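Local structure of tailspike protein (Siphovirus 9NA, 3RIQ) at residues 95-100 and 272-277; 101-106 and 319-324; 121-126 and 185-190; 345-350 and 357-362; 363-366 and 370-373. The protein binds the lipopolysaccharide of Salmonella as the receptor-recognition spike of the phage tail and probably cleaves its O-antigen as an endorhamnosidase. All blocks are in the same frame, centred on the assembly; numbering follows the deposited sequence.

Interaction 1. Residues 95-100 and 272-277; sequences YRFDDN and TIQCYY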
# COMPACT_ATOMS: atom_id res chain seq x y z
N TYR A 95 6.07 -28.27 -18.64
CA TYR A 95 5.16 -27.94 -17.55
C TYR A 95 5.84 -28.25 -16.24
O TYR A 95 6.03 -29.42 -15.88
CB TYR A 95 3.85 -28.71 -17.69
CG TYR A 95 2.81 -28.28 -16.67
CD1 TYR A 95 2.33 -26.98 -16.65
CD2 TYR A 95 2.31 -29.18 -15.74
CE1 TYR A 95 1.40 -26.57 -15.71
CE2 TYR A 95 1.33 -28.79 -14.78
CZ TYR A 95 0.90 -27.46 -14.78
OH TYR A 95 -0.04 -27.03 -13.88
N ARG A 96 6.24 -27.20 -15.52
CA ARG A 96 7.18 -27.39 -14.38
C ARG A 96 6.49 -27.57 -13.01
O ARG A 96 7.10 -27.26 -11.99
CB ARG A 96 8.14 -26.18 -14.30
CG ARG A 96 9.13 -26.09 -15.48
CD ARG A 96 10.07 -24.91 -15.35
NE ARG A 96 11.12 -24.91 -16.37
CZ ARG A 96 12.20 -25.69 -16.36
NH1 ARG A 96 12.41 -26.56 -15.36
NH2 ARG A 96 13.10 -25.62 -17.34
N PHE A 97 5.24 -28.04 -13.01
CA PHE A 97 4.44 -28.10 -11.78
C PHE A 97 3.78 -29.45 -11.58
O PHE A 97 3.45 -30.15 -12.54
CB PHE A 97 3.41 -26.94 -11.74
CG PHE A 97 4.07 -25.61 -11.93
CD1 PHE A 97 4.62 -24.92 -10.83
CD2 PHE A 97 4.24 -25.08 -13.22
CE1 PHE A 97 5.31 -23.72 -11.01
CE2 PHE A 97 4.92 -23.89 -13.42
CZ PHE A 97 5.47 -23.21 -12.30
N ASP A 98 3.60 -29.83 -10.33
CA ASP A 98 2.94 -31.10 -10.00
C ASP A 98 1.44 -30.88 -9.77
O ASP A 98 0.92 -29.76 -9.95
CB ASP A 98 3.62 -31.80 -8.81
CG ASP A 98 3.49 -31.03 -7.47
OD1 ASP A 98 2.61 -30.14 -7.31
OD2 ASP A 98 4.28 -31.37 -6.55
N ASP A 99 0.76 -31.93 -9.33
CA ASP A 99 -0.68 -31.90 -9.16
C ASP A 99 -1.13 -31.04 -7.99
O ASP A 99 -2.34 -30.77 -7.87
CB ASP A 99 -1.23 -33.32 -9.03
CG ASP A 99 -1.23 -34.05 -10.35
OD1 ASP A 99 -1.13 -33.38 -11.41
OD2 ASP A 99 -1.35 -35.30 -10.35
N ASN A 100 -0.20 -30.61 -7.14
CA ASN A 100 -0.52 -29.65 -6.06
C ASN A 100 -0.16 -28.23 -6.46
O ASN A 100 -0.30 -27.32 -5.65
CB ASN A 100 0.24 -29.99 -4.77
CG ASN A 100 -0.15 -31.35 -4.19
OD1 ASN A 100 0.73 -32.13 -3.79
ND2 ASN A 100 -1.45 -31.65 -4.15
N THR A 272 3.23 -11.29 -9.37
CA THR A 272 3.92 -12.32 -10.17
C THR A 272 3.87 -13.63 -9.43
O THR A 272 4.30 -13.71 -8.27
CB THR A 272 5.37 -11.96 -10.45
OG1 THR A 272 5.42 -10.70 -11.11
CG2 THR A 272 6.01 -13.05 -11.35
N ILE A 273 3.30 -14.63 -10.07
CA ILE A 273 3.14 -15.95 -9.46
C ILE A 273 3.97 -17.00 -10.21
O ILE A 273 3.71 -17.26 -11.37
CB ILE A 273 1.65 -16.38 -9.50
CG1 ILE A 273 0.78 -15.39 -8.67
CG2 ILE A 273 1.49 -17.85 -9.02
CD1 ILE A 273 -0.78 -15.52 -8.88
N GLN A 274 4.97 -17.59 -9.54
CA GLN A 274 5.73 -18.74 -10.07
C GLN A 274 6.35 -18.51 -11.44
O GLN A 274 6.30 -19.40 -12.30
CB GLN A 274 4.89 -20.01 -10.05
CG GLN A 274 4.55 -20.45 -8.62
CD GLN A 274 3.70 -21.70 -8.60
OE1 GLN A 274 2.70 -21.83 -9.35
NE2 GLN A 274 4.07 -22.65 -7.75
N CYS A 275 6.95 -17.34 -11.67
CA CYS A 275 7.80 -17.22 -12.89
C CYS A 275 9.10 -18.02 -12.69
O CYS A 275 9.47 -18.34 -11.55
CB CYS A 275 8.11 -15.76 -13.23
SG CYS A 275 9.04 -14.87 -11.94
N TYR A 276 9.75 -18.40 -13.78
CA TYR A 276 10.94 -19.23 -13.67
C TYR A 276 12.20 -18.43 -13.37
O TYR A 276 13.14 -18.96 -12.75
CB TYR A 276 11.11 -20.11 -14.91
CG TYR A 276 12.10 -21.23 -14.74
CD1 TYR A 276 11.96 -22.20 -13.72
CD2 TYR A 276 13.16 -21.37 -15.64
CE1 TYR A 276 12.88 -23.28 -13.60
CE2 TYR A 276 14.05 -22.44 -15.54
CZ TYR A 276 13.92 -23.38 -14.49
OH TYR A 276 14.81 -24.45 -14.38
N TYR A 277 12.22 -17.15 -13.79
CA TYR A 277 13.29 -16.28 -13.35
C TYR A 277 12.78 -15.30 -12.27
O TYR A 277 12.26 -15.78 -11.24
CB TYR A 277 14.03 -15.66 -14.54
CG TYR A 277 14.95 -16.69 -15.18
CD1 TYR A 277 16.28 -16.80 -14.74
CD2 TYR A 277 14.50 -17.60 -16.13
CE1 TYR A 277 17.15 -17.75 -15.31
CE2 TYR A 277 15.34 -18.55 -16.70
CZ TYR A 277 16.67 -18.63 -16.29
OH TYR A 277 17.51 -19.59 -16.85
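A long insertion carrying residues 95-100 folds back onto the right-handed beta-helix here, and Arg96 lies flat on the ring of Tyr276, a residue of the turn after strand 266-273. The stack is a cation-pi contact: Arg96 CZ is 3.9 Å from the Tyr276 ring centroid, and the guanidinium and ring planes differ by 11°. The aliphatic part joins in, with Arg96 CD 4.0 Å from the same centroid, over the face, in a CH-pi contact. An extended chain from CG to NE carries the guanidinium out over the ring. Salt bridges to Asp128 and Asp130 and a bond to the hydroxyl of Tyr122 fix its rotation and probably balance its charge.

Beside this stack, Phe97 and Gln274 run past each other in opposite directions, Phe97 CE1 approaching Gln274 CD to 3.5 Å with ring and amide planes 39° apart. The amide is held at both ends: OE1 accepts from Arg242 NE, while NE2 donates to Asp319 OD2 and to the carbonyl of Gly101. One flat stack and one oblique ring-amide contact, with polar ends anchored by further residues, thus join an inserted loop to a turn of a parallel beta-helix of the P22 tailspike family.

Interaction 2. Residues 101-106 and 319-324; sequences GNWVTN and DCMGIG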
# COMPACT_ATOMS: atom_id res chain seq x y z
N GLY A 101 0.32 -28.04 -7.69
CA GLY A 101 0.76 -26.71 -8.12
C GLY A 101 2.12 -26.29 -7.58
O GLY A 101 2.45 -25.07 -7.57
N ASN A 102 2.93 -27.27 -7.14
CA ASN A 102 4.30 -26.98 -6.67
C ASN A 102 5.36 -27.26 -7.74
O ASN A 102 5.14 -28.08 -8.65
CB ASN A 102 4.64 -27.83 -5.43
CG ASN A 102 3.90 -27.37 -4.19
OD1 ASN A 102 3.35 -28.20 -3.44
ND2 ASN A 102 3.88 -26.07 -3.96
N TRP A 103 6.50 -26.58 -7.64
CA TRP A 103 7.60 -26.79 -8.60
C TRP A 103 8.03 -28.24 -8.65
O TRP A 103 8.17 -28.92 -7.60
CB TRP A 103 8.82 -25.96 -8.23
CG TRP A 103 8.65 -24.48 -8.45
CD1 TRP A 103 8.39 -23.52 -7.48
CD2 TRP A 103 8.73 -23.78 -9.69
NE1 TRP A 103 8.32 -22.27 -8.06
CE2 TRP A 103 8.51 -22.39 -9.41
CE3 TRP A 103 8.96 -24.17 -11.02
CZ2 TRP A 103 8.51 -21.40 -10.42
CZ3 TRP A 103 8.98 -23.19 -12.01
CH2 TRP A 103 8.77 -21.82 -11.70
N VAL A 104 8.28 -28.70 -9.88
CA VAL A 104 8.97 -29.96 -10.16
C VAL A 104 10.35 -29.59 -10.69
O VAL A 104 10.46 -28.83 -11.66
CB VAL A 104 8.22 -30.80 -11.23
CG1 VAL A 104 9.06 -32.04 -11.64
CG2 VAL A 104 6.83 -31.21 -10.70
N THR A 105 11.41 -30.08 -10.05
CA THR A 105 12.76 -29.68 -10.47
C THR A 105 13.67 -30.83 -10.90
O THR A 105 14.70 -30.59 -11.53
CB THR A 105 13.48 -28.87 -9.37
OG1 THR A 105 13.65 -29.70 -8.22
CG2 THR A 105 12.72 -27.60 -8.98
N ASN A 106 13.32 -32.07 -10.54
CA ASN A 106 14.04 -33.24 -11.02
C ASN A 106 14.08 -33.20 -12.56
O ASN A 106 13.02 -33.22 -13.19
CB ASN A 106 13.34 -34.51 -10.50
CG ASN A 106 14.01 -35.80 -10.97
OD1 ASN A 106 14.62 -35.85 -12.03
ND2 ASN A 106 13.88 -36.85 -10.16
N ASP A 319 6.61 -17.47 -4.80
CA ASP A 319 7.21 -18.75 -5.23
C ASP A 319 7.88 -18.65 -6.63
O ASP A 319 7.79 -19.59 -7.45
CB ASP A 319 6.12 -19.86 -5.17
CG ASP A 319 6.68 -21.28 -5.13
OD1 ASP A 319 7.86 -21.50 -4.74
OD2 ASP A 319 5.90 -22.21 -5.49
N CYS A 320 8.56 -17.54 -6.87
CA CYS A 320 9.32 -17.36 -8.08
C CYS A 320 10.65 -18.10 -7.96
O CYS A 320 11.27 -18.10 -6.89
CB CYS A 320 9.55 -15.88 -8.32
SG CYS A 320 7.95 -15.00 -8.67
N MET A 321 11.07 -18.77 -9.05
CA MET A 321 12.25 -19.61 -8.99
C MET A 321 13.56 -18.82 -8.93
O MET A 321 14.58 -19.32 -8.41
CB MET A 321 12.23 -20.58 -10.17
CG MET A 321 13.37 -21.60 -10.22
SD MET A 321 13.59 -22.65 -8.75
CE MET A 321 12.19 -23.79 -8.89
N GLY A 322 13.52 -17.57 -9.41
CA GLY A 322 14.66 -16.66 -9.37
C GLY A 322 14.58 -15.76 -8.13
O GLY A 322 14.20 -16.20 -7.01
N ILE A 323 14.96 -14.50 -8.33
CA ILE A 323 14.95 -13.51 -7.26
C ILE A 323 13.54 -12.96 -7.11
O ILE A 323 12.82 -12.82 -8.10
CB ILE A 323 15.99 -12.40 -7.57
CG1 ILE A 323 17.40 -13.03 -7.60
CG2 ILE A 323 15.92 -11.22 -6.57
CD1 ILE A 323 18.49 -12.07 -8.11
N GLY A 324 13.14 -12.69 -5.87
CA GLY A 324 11.75 -12.28 -5.64
C GLY A 324 11.39 -10.98 -6.37
O GLY A 324 10.30 -10.87 -6.93
O HOH W 1 6.39 -24.93 -5.15
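Neither backbone is regular where residues 101-106 pass the turn 319-324, and the chains stay well apart, with the CA atoms of Trp103 and Met321 8.6 Å from each other. The indole of Trp103 bridges the gap. Its NE1 donates to the carbonyl O of Asp319 over 2.8 Å, with an N-H...O angle of 155°; the acceptor lies in the ring plane, whereas the donor is tilted from the carbonyl plane. The Asp319 carboxylate stands steeply to the indole, the two planes 78° apart, and passes beside CD1 and NE1.

One face of the indole receives the tip of Met321. Its methyl CE sits 3.7 Å from the centroid of the five-membered ring, a CH-pi contact over the face, and SD adds a longer, oblique Met-aromatic contact. Bends at chi2 and chi3 fold the methionine back across the ring, where CE also touches Thr105 CG2 at 3.8 Å. Water 1 makes a second polar link: it accepts from Asn102 ND2 and from Trp103 N, and donates to Asp319 OD2 at 2.8 Å. The other carboxylate oxygen, OD1, is engaged by His343 NE2 and Lys366 NZ, so several donors grip this acidic group.

The inserted segment leads into helix 107-112, against which Val104 packs, while 319-324 connects strand 311-318 to strand 326-327; Trp103 also meets the rings of Phe97 and His343.

Interaction 3. Residues 121-126 and 185-190; sequences GYKPNV and IAWESG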
# COMPACT_ATOMS: atom_id res chain seq x y z
N GLY A 121 1.93 -24.57 -19.73
CA GLY A 121 3.34 -24.76 -20.07
C GLY A 121 3.79 -23.77 -21.13
O GLY A 121 2.98 -23.05 -21.69
N TYR A 122 5.09 -23.73 -21.36
CA TYR A 122 5.66 -22.87 -22.41
C TYR A 122 6.66 -23.66 -23.26
O TYR A 122 7.14 -24.72 -22.84
CB TYR A 122 6.31 -21.61 -21.79
CG TYR A 122 7.49 -21.92 -20.89
CD1 TYR A 122 8.77 -22.10 -21.42
CD2 TYR A 122 7.31 -22.01 -19.49
CE1 TYR A 122 9.88 -22.39 -20.59
CE2 TYR A 122 8.39 -22.33 -18.65
CZ TYR A 122 9.67 -22.51 -19.20
OH TYR A 122 10.73 -22.80 -18.38
N LYS A 123 6.99 -23.14 -24.43
CA LYS A 123 7.92 -23.85 -25.32
C LYS A 123 9.35 -23.91 -24.73
O LYS A 123 9.91 -22.90 -24.34
CB LYS A 123 7.95 -23.26 -26.73
CG LYS A 123 8.25 -21.78 -26.81
CD LYS A 123 9.21 -21.46 -27.97
CE LYS A 123 9.20 -19.98 -28.22
NZ LYS A 123 10.11 -19.58 -29.36
N PRO A 124 9.94 -25.10 -24.70
CA PRO A 124 11.30 -25.22 -24.20
C PRO A 124 12.27 -24.40 -25.02
O PRO A 124 12.10 -24.27 -26.25
CB PRO A 124 11.62 -26.70 -24.40
CG PRO A 124 10.37 -27.36 -24.45
CD PRO A 124 9.35 -26.40 -25.02
N ASN A 125 13.27 -23.85 -24.35
CA ASN A 125 14.23 -22.94 -24.98
C ASN A 125 15.55 -22.90 -24.22
O ASN A 125 15.71 -23.62 -23.23
CB ASN A 125 13.66 -21.53 -25.08
CG ASN A 125 13.50 -20.88 -23.73
OD1 ASN A 125 14.37 -20.12 -23.27
ND2 ASN A 125 12.40 -21.19 -23.07
N VAL A 126 16.47 -22.03 -24.66
CA VAL A 126 17.85 -22.01 -24.14
C VAL A 126 17.99 -21.67 -22.66
O VAL A 126 18.95 -22.10 -22.02
CB VAL A 126 18.80 -21.05 -24.95
CG1 VAL A 126 18.89 -21.49 -26.39
CG2 VAL A 126 18.36 -19.58 -24.85
N ILE A 185 -2.68 -16.76 -23.10
CA ILE A 185 -1.63 -17.76 -22.93
C ILE A 185 -0.54 -17.36 -23.92
O ILE A 185 -0.75 -17.47 -25.17
CB ILE A 185 -2.17 -19.16 -23.20
CG1 ILE A 185 -3.36 -19.46 -22.28
CG2 ILE A 185 -1.05 -20.19 -23.06
CD1 ILE A 185 -4.25 -20.54 -22.78
N ALA A 186 0.57 -16.84 -23.41
CA ALA A 186 1.62 -16.24 -24.25
C ALA A 186 2.45 -17.28 -24.99
O ALA A 186 2.40 -18.49 -24.67
CB ALA A 186 2.52 -15.36 -23.36
N TRP A 187 3.17 -16.83 -26.01
CA TRP A 187 4.10 -17.72 -26.75
C TRP A 187 5.57 -17.47 -26.30
O TRP A 187 6.22 -18.37 -25.77
CB TRP A 187 3.93 -17.49 -28.25
CG TRP A 187 4.88 -18.29 -29.09
CD1 TRP A 187 5.74 -17.81 -30.05
CD2 TRP A 187 5.05 -19.72 -29.06
NE1 TRP A 187 6.44 -18.86 -30.62
CE2 TRP A 187 6.03 -20.04 -30.04
CE3 TRP A 187 4.46 -20.76 -28.33
CZ2 TRP A 187 6.44 -21.36 -30.29
CZ3 TRP A 187 4.87 -22.05 -28.56
CH2 TRP A 187 5.84 -22.35 -29.56
N GLU A 188 6.04 -16.23 -26.47
CA GLU A 188 7.35 -15.80 -26.02
C GLU A 188 7.10 -14.78 -24.89
O GLU A 188 6.49 -15.14 -23.87
CB GLU A 188 8.18 -15.27 -27.22
CG GLU A 188 8.55 -16.42 -28.14
CD GLU A 188 9.08 -16.01 -29.50
OE1 GLU A 188 10.06 -16.65 -29.92
OE2 GLU A 188 8.49 -15.13 -30.16
N SER A 189 7.56 -13.55 -25.03
CA SER A 189 7.08 -12.51 -24.11
C SER A 189 5.65 -12.13 -24.52
O SER A 189 5.33 -12.12 -25.70
CB SER A 189 8.01 -11.31 -24.12
OG SER A 189 9.23 -11.62 -23.47
N GLY A 190 4.78 -11.85 -23.56
CA GLY A 190 3.36 -11.59 -23.92
C GLY A 190 3.16 -10.32 -24.74
O GLY A 190 2.60 -10.36 -25.86
O HOH W 2 3.18 -20.77 -23.29
O HOH W 3 5.32 -20.93 -25.06
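Lys123 lies across the indole of Trp187, where the inserted loop 121-126 meets a corner of the right-handed beta-helix at residues 187-190. Its CB starts just outside the rim of the six-membered ring, 3.6 Å from Trp187 CH2. CG follows in a CH-pi contact, 3.8 Å from the centroid of that ring and 16° off its normal. CD continues over the same face, 3.6 Å from Trp187 CZ2, and CE moves on toward the CE2-NE1 side of the indole, while also touching the CG methylene of Glu188. At the tip, NZ forms a salt bridge with Glu188 OE1 at 3.0 Å, reaching the oxygen from above the carboxylate plane.

The path starts from a CG placed between the backbone N and the carbonyl carbon (chi1 55°) and bends at chi2, laying the chain across the indole face, the two side chains crossing at about a right angle. The tryptophan therefore takes the apolar methylenes and the exposed glutamate takes the charge.

Beneath the side chains the backbones are joined through water. Water 2 donates to both Gly121 O and Ala186 O, and water 3 accepts from Lys123 N while donating to Trp187 O. On the loop side, Asn125 ND2 turns back to Lys123 O over 3.3 Å, nearly straight at 170° and in the carbonyl plane.

Interaction 4. Residues 345-350 and 357-362; sequences EGMFDR and TNITVV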
# COMPACT_ATOMS: atom_id res chain seq x y z
N GLU A 345 17.45 -14.85 -3.75
CA GLU A 345 17.22 -13.75 -2.82
C GLU A 345 15.78 -13.21 -2.90
O GLU A 345 15.14 -13.30 -3.95
CB GLU A 345 18.16 -12.60 -3.07
CG GLU A 345 19.64 -12.92 -2.79
CD GLU A 345 20.40 -13.54 -3.97
OE1 GLU A 345 19.79 -13.87 -5.01
OE2 GLU A 345 21.63 -13.67 -3.85
N GLY A 346 15.27 -12.66 -1.79
CA GLY A 346 13.92 -12.13 -1.77
C GLY A 346 13.75 -10.76 -2.42
O GLY A 346 12.71 -10.46 -3.01
N MET A 347 14.79 -9.95 -2.32
CA MET A 347 14.83 -8.57 -2.84
C MET A 347 16.30 -8.27 -3.06
O MET A 347 17.14 -8.56 -2.19
CB MET A 347 14.22 -7.57 -1.83
CG MET A 347 14.05 -6.16 -2.40
SD MET A 347 14.80 -4.83 -1.42
CE MET A 347 16.49 -4.78 -2.03
N PHE A 348 16.63 -7.68 -4.21
CA PHE A 348 18.05 -7.48 -4.55
C PHE A 348 18.20 -6.13 -5.29
O PHE A 348 17.56 -5.88 -6.31
CB PHE A 348 18.54 -8.67 -5.41
CG PHE A 348 20.04 -8.84 -5.47
CD1 PHE A 348 20.62 -10.07 -5.09
CD2 PHE A 348 20.89 -7.85 -6.00
CE1 PHE A 348 22.04 -10.28 -5.19
CE2 PHE A 348 22.28 -8.07 -6.11
CZ PHE A 348 22.85 -9.28 -5.70
N ASP A 349 19.06 -5.28 -4.75
CA ASP A 349 19.46 -4.02 -5.39
C ASP A 349 20.89 -4.17 -5.89
O ASP A 349 21.85 -4.20 -5.08
CB ASP A 349 19.28 -2.83 -4.43
CG ASP A 349 19.64 -1.49 -5.06
OD1 ASP A 349 20.43 -1.42 -6.02
OD2 ASP A 349 19.13 -0.47 -4.53
N ARG A 350 21.02 -4.31 -7.22
CA ARG A 350 22.31 -4.54 -7.86
C ARG A 350 22.97 -3.20 -8.23
O ARG A 350 24.11 -3.17 -8.73
CB ARG A 350 22.12 -5.43 -9.11
CG ARG A 350 23.39 -5.60 -9.94
CD ARG A 350 24.10 -6.88 -9.74
NE ARG A 350 23.70 -7.61 -10.92
CZ ARG A 350 24.31 -8.63 -11.51
NH1 ARG A 350 25.42 -9.22 -11.04
NH2 ARG A 350 23.74 -9.10 -12.61
N THR A 357 11.70 1.55 0.28
CA THR A 357 10.83 1.61 1.46
C THR A 357 9.77 0.55 1.48
O THR A 357 9.31 0.11 0.45
CB THR A 357 10.11 3.00 1.58
OG1 THR A 357 9.38 3.29 0.39
CG2 THR A 357 11.10 4.13 1.84
N ASN A 358 9.41 0.11 2.69
CA ASN A 358 8.26 -0.80 2.89
C ASN A 358 8.40 -2.12 2.15
O ASN A 358 7.56 -2.51 1.34
CB ASN A 358 6.96 -0.05 2.57
CG ASN A 358 6.74 1.09 3.55
OD1 ASN A 358 6.76 0.87 4.76
ND2 ASN A 358 6.63 2.30 3.04
N ILE A 359 9.51 -2.80 2.43
CA ILE A 359 9.81 -4.10 1.84
C ILE A 359 9.47 -5.19 2.84
O ILE A 359 9.87 -5.06 4.00
CB ILE A 359 11.31 -4.21 1.49
CG1 ILE A 359 11.76 -3.02 0.66
CG2 ILE A 359 11.62 -5.53 0.79
CD1 ILE A 359 11.09 -2.88 -0.69
N THR A 360 8.78 -6.25 2.40
CA THR A 360 8.46 -7.40 3.25
C THR A 360 8.93 -8.64 2.50
O THR A 360 8.47 -8.88 1.38
CB THR A 360 6.94 -7.47 3.50
OG1 THR A 360 6.55 -6.27 4.19
CG2 THR A 360 6.59 -8.66 4.41
N VAL A 361 9.87 -9.38 3.07
CA VAL A 361 10.38 -10.60 2.45
C VAL A 361 10.14 -11.76 3.39
O VAL A 361 10.62 -11.73 4.53
CB VAL A 361 11.90 -10.48 2.10
CG1 VAL A 361 12.50 -11.87 1.73
CG2 VAL A 361 12.13 -9.45 0.97
N VAL A 362 9.45 -12.80 2.91
CA VAL A 362 9.13 -13.98 3.70
C VAL A 362 9.60 -15.20 2.96
O VAL A 362 9.33 -15.38 1.75
CB VAL A 362 7.60 -14.10 3.92
CG1 VAL A 362 7.25 -15.41 4.65
CG2 VAL A 362 7.03 -12.86 4.70
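Gly346 and Val361 bring two faces of the beta-helix close together, their CA atoms 5.7 Å apart. This is the tight end of the contact: Val361 CG1 comes within 3.8 Å of Gly346 CA, the bare CA of the glycine letting the valine methyl approach the backbone. Val361 CG1 is placed there by standing anti to its own backbone N (chi1 168°). The second methyl, CG2, turns to the neighbouring residue and lies 4.0 Å from Met347 CB.

Farther along, side chains rather than backbone and side chain meet. Met347 and Ile359 cross at about a right angle, with Met347 SD 3.9 Å from Ile359 CG2 and 4.1 Å from Ile359 CG1. The methionine chain is bent at both chi2 and chi3, so that its sulfur rather than its CE methyl meets the isoleucine. All four touching residues are buried, and the contact is wholly apolar. In contrast to this packed inner face, the more exposed side holds residues that do not touch strand 357-362: Glu345, whose carboxylate end leads off from it, and the partly exposed Phe348, whose ring meets Trp326 edge-to-face.

Strand 347-349 pairs in parallel with 326-327 and 374-376, while 355-362 lies between 333-340 and 381-388. Val337, Thr339, Ile374 and Ile385 from these flanking strands extend the interior stack, in the manner of successive rungs of a parallel beta-helix. The outward residues Thr360 and Val362 pack on Asn358 and Arg383 of the second subunit.

Interaction 5. Residues 363-366 and 370-373; sequences CANK and NLNQ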
# COMPACT_ATOMS: atom_id res chain seq x y z
N CYS A 363 10.35 -16.03 3.68
CA CYS A 363 10.83 -17.31 3.15
C CYS A 363 11.56 -17.21 1.80
O CYS A 363 11.24 -17.99 0.88
CB CYS A 363 9.66 -18.31 3.04
SG CYS A 363 10.18 -20.05 2.75
N ALA A 364 12.49 -16.26 1.67
CA ALA A 364 13.37 -16.27 0.49
C ALA A 364 14.48 -17.32 0.68
O ALA A 364 14.52 -18.03 1.72
CB ALA A 364 13.95 -14.87 0.23
N ASN A 365 15.36 -17.45 -0.31
CA ASN A 365 16.38 -18.51 -0.24
C ASN A 365 15.70 -19.86 0.03
O ASN A 365 16.20 -20.69 0.83
CB ASN A 365 17.47 -18.16 0.81
CG ASN A 365 18.58 -19.21 0.92
OD1 ASN A 365 19.06 -19.78 -0.08
ND2 ASN A 365 19.01 -19.46 2.15
N LYS A 366 14.56 -20.08 -0.64
CA LYS A 366 13.75 -21.25 -0.35
C LYS A 366 14.52 -22.52 -0.66
O LYS A 366 14.29 -23.57 -0.04
CB LYS A 366 12.40 -21.18 -1.09
CG LYS A 366 11.38 -22.30 -0.77
CD LYS A 366 10.14 -22.15 -1.68
CE LYS A 366 9.11 -23.24 -1.42
NZ LYS A 366 7.95 -23.20 -2.34
N ASN A 370 22.38 -20.89 0.53
CA ASN A 370 23.22 -19.94 1.27
C ASN A 370 23.14 -18.51 0.78
O ASN A 370 24.09 -17.73 0.91
CB ASN A 370 24.67 -20.43 1.36
CG ASN A 370 24.99 -20.97 2.72
OD1 ASN A 370 24.64 -20.36 3.74
ND2 ASN A 370 25.64 -22.13 2.76
N LEU A 371 21.98 -18.17 0.26
CA LEU A 371 21.72 -16.82 -0.23
C LEU A 371 21.02 -16.00 0.87
O LEU A 371 20.36 -16.53 1.72
CB LEU A 371 20.84 -16.88 -1.49
CG LEU A 371 21.44 -17.68 -2.64
CD1 LEU A 371 20.44 -17.64 -3.81
CD2 LEU A 371 22.79 -17.12 -3.05
N ASN A 372 21.21 -14.69 0.80
CA ASN A 372 20.61 -13.76 1.76
C ASN A 372 19.16 -13.39 1.44
O ASN A 372 18.71 -13.54 0.30
CB ASN A 372 21.51 -12.52 1.85
CG ASN A 372 22.92 -12.88 2.22
OD1 ASN A 372 23.15 -13.62 3.17
ND2 ASN A 372 23.86 -12.38 1.48
N GLN A 373 18.40 -12.94 2.44
CA GLN A 373 17.00 -12.57 2.20
C GLN A 373 16.90 -11.28 1.41
O GLN A 373 16.17 -11.23 0.45
CB GLN A 373 16.21 -12.45 3.51
CG GLN A 373 16.27 -13.73 4.35
CD GLN A 373 15.40 -14.84 3.83
OE1 GLN A 373 14.20 -14.66 3.63
NE2 GLN A 373 15.99 -16.00 3.63
O HOH W 4 18.72 -16.85 3.94
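Gln373 uses both ends of its amide on the backbone of Ala364. Its OE1 accepts from Ala364 N at 3.1 Å, with a bent N-H...O angle of 138°, and its NE2 donates to Ala364 O at 3.2 Å. The second bond is straighter at hydrogen, 153°, but NE2 stands above the carbonyl plane and not on a lone pair. A bend at chi2 (-76°) turns the amide back onto the opposing segment, where OE1 also touches Ala364 CB.

Asn365 supplies the other link. Its OD1 accepts from Leu371 N at 3.4 Å, a weak bond, and is further satisfied by Thr369 N from the intervening turn. Its ND2 donates to Gln393 OE1 and to water 4. That water also accepts from Gln373 NE2 at 2.9 Å and donates to Leu371 O at 2.8 Å, so one molecule ties both amide side chains to a backbone carbonyl. Leu371 CB packs against the asparagine amide, 3.7 Å from Asn365 OD1.

At the margins, Lys366 NZ forms salt bridges with Glu341 and Asp319, and Asn372 OD1 accepts from Tyr395 N. Side-chain amides standing in for backbone pairing, helped by a water, thus close the turn between strands 355-362 and 374-376, one of the corners of the right-handed parallel beta-helix.

Overall arrangement
Interaction 4 lies in the interior of the beta-helix and is purely apolar, whereas interaction 5 closes the turn that follows strand 355-362 with amides and water; the two touch through Gly346 and Gln373. Interactions 1, 2 and 3 instead fasten the long insertion to different turns of the beta-helix, and all rely on flat aromatic faces: under a guanidinium in 1, a methionine methyl in 2 and lysine methylenes in 3. Interaction 1 is buried, while 2 and 3 are partly exposed and include waters. Tyr122 links 3 to Arg96 of 1, and Asp319 joins 2 to Lys366 of 5. The centres of interaction 3 and interaction 4 are about 27 Å apart.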